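Local coordinates for protein cytochrome c-555 (Chlorobium tepidum, PDB 4J20) that is a basic monoheme c-type cytochrome that carries electrons in green sulfur photosynthetic bacteria, although its role in photosynthesis is not established, at residues M44-V48 with V80-V84. The protein carries 2 engineered substitutions. Residues are numbered along the deposited sequence; the frame is centred on the assembly and turned at random.
With HEB (heme b/c), chain I; SO4 (sulfate ion), chain C.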
ATOM      1  N   MET A  44       2.674   3.702   9.945  1.00 12.92           N
ATOM      2  CA  MET A  44       1.550   3.923   9.060  1.00 12.39           C
ATOM      3  C   MET A  44       1.473   5.319   8.535  1.00 12.34           C
ATOM      4  O   MET A  44       1.107   5.515   7.368  1.00 13.14           O
ATOM      5  CB  MET A  44       0.221   3.507   9.718  1.00 13.95           C
ATOM      6  CG  MET A  44       0.078   2.007   9.858  1.00 13.61           C
ATOM      7  SD  MET A  44      -0.186   1.168   8.247  1.00 15.56           S
ATOM      8  CE  MET A  44      -1.768   1.833   7.731  1.00 15.33           C
ATOM      9  N   ASN A  45       1.726   6.328   9.336  1.00 13.27           N
ATOM     10  CA  ASN A  45       1.622   7.682   8.850  1.00 14.58           C
ATOM     11  C   ASN A  45       2.482   7.884   7.596  1.00 13.95           C
ATOM     12  O   ASN A  45       2.018   8.427   6.599  1.00 14.24           O
ATOM     13  CB  ASN A  45       1.965   8.686   9.944  1.00 17.67           C
ATOM     14  CG  ASN A  45       1.747  10.100   9.491  1.00 22.38           C
ATOM     15  OD1 ASN A  45       2.689  10.826   9.207  1.00 28.17           O
ATOM     16  ND2 ASN A  45       0.493  10.472   9.345  1.00 28.25           N
ATOM     17  N   THR A  46       3.719   7.433   7.645  1.00 12.75           N
ATOM     18  CA  THR A  46       4.631   7.577   6.517  1.00 13.41           C
ATOM     19  C   THR A  46       4.180   6.668   5.372  1.00 12.07           C
ATOM     20  O   THR A  46       4.167   7.107   4.221  1.00 11.88           O
ATOM     21  CB  THR A  46       6.036   7.234   6.922  1.00 13.26           C
ATOM     22  OG1 THR A  46       6.494   8.269   7.798  1.00 15.39           O
ATOM     23  CG2 THR A  46       6.952   7.146   5.739  1.00 14.03           C
ATOM     24  N   LEU A  47       3.821   5.399   5.650  1.00 11.27           N
ATOM     25  CA  LEU A  47       3.400   4.544   4.548  1.00 10.89           C
ATOM     26  C   LEU A  47       2.213   5.137   3.794  1.00 11.62           C
ATOM     27  O   LEU A  47       2.169   5.105   2.560  1.00 11.16           O
ATOM     28  CB  LEU A  47       3.038   3.128   5.058  1.00 10.85           C
ATOM     29  CG  LEU A  47       4.199   2.303   5.587  1.00 10.61           C
ATOM     30  CD1 LEU A  47       3.728   1.000   6.166  1.00 13.58           C
ATOM     31  CD2 LEU A  47       5.216   2.032   4.500  1.00 13.15           C
ATOM     32  N   VAL A  48       1.222   5.576   4.534  1.00 10.05           N
ATOM     33  CA  VAL A  48       0.026   6.143   3.916  1.00 11.58           C
ATOM     34  C   VAL A  48       0.363   7.456   3.177  1.00 11.35           C
ATOM     35  O   VAL A  48      -0.129   7.692   2.057  1.00 11.66           O
ATOM     36  CB  VAL A  48      -1.092   6.317   4.949  1.00 11.83           C
ATOM     37  CG1 VAL A  48      -2.298   7.011   4.288  1.00 13.18           C
ATOM     38  CG2 VAL A  48      -1.490   4.955   5.535  1.00 13.21           C
ATOM     39  N   VAL A  80      -3.626   0.309   2.720  1.00 10.04           N
ATOM     40  CA  VAL A  80      -2.293   0.115   3.287  1.00 10.67           C
ATOM     41  C   VAL A  80      -2.397  -0.745   4.533  1.00 10.64           C
ATOM     42  O   VAL A  80      -1.598  -1.667   4.757  1.00 10.40           O
ATOM     43  CB  VAL A  80      -1.610   1.486   3.606  1.00  9.62           C
ATOM     44  CG1 VAL A  80      -0.283   1.253   4.332  1.00 11.77           C
ATOM     45  CG2 VAL A  80      -1.385   2.321   2.339  1.00 10.14           C
ATOM     46  N   ALA A  81      -3.390  -0.482   5.384  1.00 10.63           N
ATOM     47  CA  ALA A  81      -3.575  -1.253   6.619  1.00 11.08           C
ATOM     48  C   ALA A  81      -3.791  -2.715   6.306  1.00 10.93           C
ATOM     49  O   ALA A  81      -3.254  -3.587   6.985  1.00 11.51           O
ATOM     50  CB  ALA A  81      -4.733  -0.688   7.439  1.00 11.97           C
ATOM     51  N   TYR A  82      -4.592  -2.981   5.267  1.00 11.28           N
ATOM     52  CA  TYR A  82      -4.774  -4.351   4.850  1.00 10.98           C
ATOM     53  C   TYR A  82      -3.458  -4.996   4.413  1.00 10.67           C
ATOM     54  O   TYR A  82      -3.102  -6.093   4.847  1.00 11.54           O
ATOM     55  CB  TYR A  82      -5.801  -4.414   3.716  1.00 12.06           C
ATOM     56  CG  TYR A  82      -5.972  -5.803   3.188  1.00 11.66           C
ATOM     57  CD1 TYR A  82      -6.650  -6.764   3.920  1.00 13.92           C
ATOM     58  CD2 TYR A  82      -5.386  -6.179   1.996  1.00 13.40           C
ATOM     59  CE1 TYR A  82      -6.762  -8.060   3.457  1.00 16.10           C
ATOM     60  CE2 TYR A  82      -5.475  -7.527   1.541  1.00 15.95           C
ATOM     61  CZ  TYR A  82      -6.187  -8.415   2.272  1.00 16.75           C
ATOM     62  OH  TYR A  82      -6.314  -9.726   1.803  1.00 20.90           O
ATOM     63  N   MET A  83      -2.724  -4.300   3.557  1.00  9.58           N
ATOM     64  CA  MET A  83      -1.437  -4.818   3.048  1.00 10.72           C
ATOM     65  C   MET A  83      -0.461  -5.102   4.195  1.00 10.00           C
ATOM     66  O   MET A  83       0.181  -6.174   4.229  1.00 11.96           O
ATOM     67  CB  MET A  83      -0.825  -3.806   2.115  1.00 10.70           C
ATOM     68  CG  MET A  83      -1.653  -3.622   0.841  1.00 10.95           C
ATOM     69  SD  MET A  83      -1.215  -2.175  -0.159  1.00 10.74           S
ATOM     70  CE  MET A  83       0.391  -2.682  -0.751  1.00 11.07           C
ATOM     71  N   VAL A  84      -0.319  -4.166   5.116  1.00 10.54           N
ATOM     72  CA  VAL A  84       0.600  -4.350   6.234  1.00 11.54           C
ATOM     73  C   VAL A  84       0.154  -5.515   7.111  1.00 12.54           C
ATOM     74  O   VAL A  84       0.988  -6.362   7.497  1.00 13.03           O
ATOM     75  CB  VAL A  84       0.673  -3.053   7.049  1.00 12.50           C
ATOM     76  CG1 VAL A  84       1.287  -3.297   8.446  1.00 13.45           C
ATOM     77  CG2 VAL A  84       1.423  -1.976   6.307  1.00 12.45           C
TER
HETATM   78 FE   HEB I 107       2.155   0.603  -4.215  1.00  9.31          FE
HETATM   79  CHA HEB I 107       5.177   0.798  -2.674  1.00  9.41           C
HETATM   80  CHB HEB I 107       0.586   0.934  -1.183  1.00  8.32           C
HETATM   81  CHC HEB I 107      -0.866   0.587  -5.761  1.00 10.13           C
HETATM   82  CHD HEB I 107       3.686  -0.009  -7.194  1.00 10.48           C
HETATM   83  NA  HEB I 107       2.763   0.846  -2.311  1.00  8.96           N
HETATM   84  C1A HEB I 107       4.083   0.867  -1.855  1.00  9.09           C
HETATM   85  C2A HEB I 107       4.065   0.976  -0.422  1.00  9.23           C
HETATM   86  C3A HEB I 107       2.797   0.984  -0.027  1.00  8.49           C
HETATM   87  C4A HEB I 107       1.971   0.905  -1.191  1.00  8.64           C
HETATM   88  CMA HEB I 107       2.263   1.082   1.394  1.00 10.21           C
HETATM   89  CAA HEB I 107       5.329   1.006   0.438  1.00 10.28           C
HETATM   90  CBA HEB I 107       5.647   2.429   0.908  1.00 10.69           C
HETATM   91  CGA HEB I 107       6.933   2.558   1.687  1.00 11.49           C
HETATM   92  O1A HEB I 107       7.732   1.583   1.800  1.00 12.14           O
HETATM   93  O2A HEB I 107       7.174   3.700   2.157  1.00 14.43           O
HETATM   94  NB  HEB I 107       0.242   0.718  -3.603  1.00  9.52           N
HETATM   95  C1B HEB I 107      -0.214   0.895  -2.298  1.00  8.56           C
HETATM   96  C2B HEB I 107      -1.637   1.064  -2.296  1.00  8.92           C
HETATM   97  C3B HEB I 107      -2.052   0.943  -3.569  1.00  9.53           C
HETATM   98  C4B HEB I 107      -0.895   0.746  -4.411  1.00  8.64           C
HETATM   99  CMB HEB I 107      -2.423   1.220  -1.019  1.00  9.90           C
HETATM  100  CAB HEB I 107      -3.446   1.011  -4.142  1.00  9.70           C
HETATM  101  CBB HEB I 107      -4.218   2.267  -3.710  1.00 11.50           C
HETATM  102  NC  HEB I 107       1.555   0.304  -6.094  1.00  9.71           N
HETATM  103  C1C HEB I 107       0.245   0.368  -6.541  1.00  9.20           C
HETATM  104  C2C HEB I 107       0.207   0.156  -7.967  1.00  9.88           C
HETATM  105  C3C HEB I 107       1.467  -0.073  -8.354  1.00 10.14           C
HETATM  106  C4C HEB I 107       2.320   0.066  -7.226  1.00  9.54           C
HETATM  107  CMC HEB I 107      -1.097   0.066  -8.759  1.00 11.44           C
HETATM  108  CAC HEB I 107       1.985  -0.436  -9.743  1.00 11.46           C
HETATM  109  CBC HEB I 107       1.661   0.540 -10.872  1.00 12.42           C
HETATM  110  ND  HEB I 107       4.071   0.440  -4.813  1.00  9.70           N
HETATM  111  C1D HEB I 107       4.498   0.192  -6.112  1.00  9.48           C
HETATM  112  C2D HEB I 107       5.917   0.102  -6.160  1.00  9.64           C
HETATM  113  C3D HEB I 107       6.369   0.341  -4.808  1.00 10.87           C
HETATM  114  C4D HEB I 107       5.183   0.541  -4.021  1.00  9.97           C
HETATM  115  CMD HEB I 107       6.805  -0.158  -7.351  1.00 11.27           C
HETATM  116  CAD HEB I 107       7.801   0.344  -4.300  1.00 11.13           C
HETATM  117  CBD HEB I 107       8.520   1.703  -4.463  1.00 12.31           C
HETATM  118  CGD HEB I 107       9.893   1.637  -3.920  1.00 13.08           C
HETATM  119  O1D HEB I 107      10.031   1.420  -2.706  1.00 15.70           O
HETATM  120  O2D HEB I 107      10.843   1.738  -4.658  1.00 15.01           O
HETATM  121  S   SO4 C 101       2.602   5.430  13.162  1.00 26.22           S
HETATM  122  O1  SO4 C 101       1.663   6.278  12.406  1.00 26.51           O
HETATM  123  O2  SO4 C 101       2.362   5.605  14.587  1.00 21.23           O
HETATM  124  O3  SO4 C 101       2.312   3.982  12.826  1.00 30.13           O
HETATM  125  O4  SO4 C 101       3.926   5.950  12.693  1.00 29.34           O
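M44, L47 and V48 pack against V80, A81 and V84 where helix 44-53 meets the C-terminal helix 73-85 of a class I cytochrome c fold, beside the heme; the short segments cross at 116° with their axes 10.8 Å apart. The interface between them is apolar. M44, bent at both chi2 (-71°) and chi3, curls its thioether across the partner helix: CE lies on the backbone, 3.7 Å from A81 N, and also meets A81 CB and V80 CG1, while SD rests against V84 CG2. Y3 adjoins M44, V48 and A81 at this border, where V48 CG2 reaches V80 CB. Deeper in, L47 sets CB against V80 CG1 and CD1 against V84 CG2 (3.8 Å). L47 and V80 also turn a branch to the heme: L47 CD2 approaches the propionate carbon CGA at 3.3 Å, and V80 divides its two methyls, CG1 to L47 CB and M44 CE on helix 44-53 and CG2 to heme CMB at 3.7 Å. M83, one residue before V84, places CE 3.6 Å from the meso carbon CHB. At the N-terminal end of helix 44-53 a sulfate, probably picked up from the crystallisation medium, accepts two backbone hydrogen bonds, M44 N to O3 (2.9 Å) and N45 N to O1 (3.1 Å).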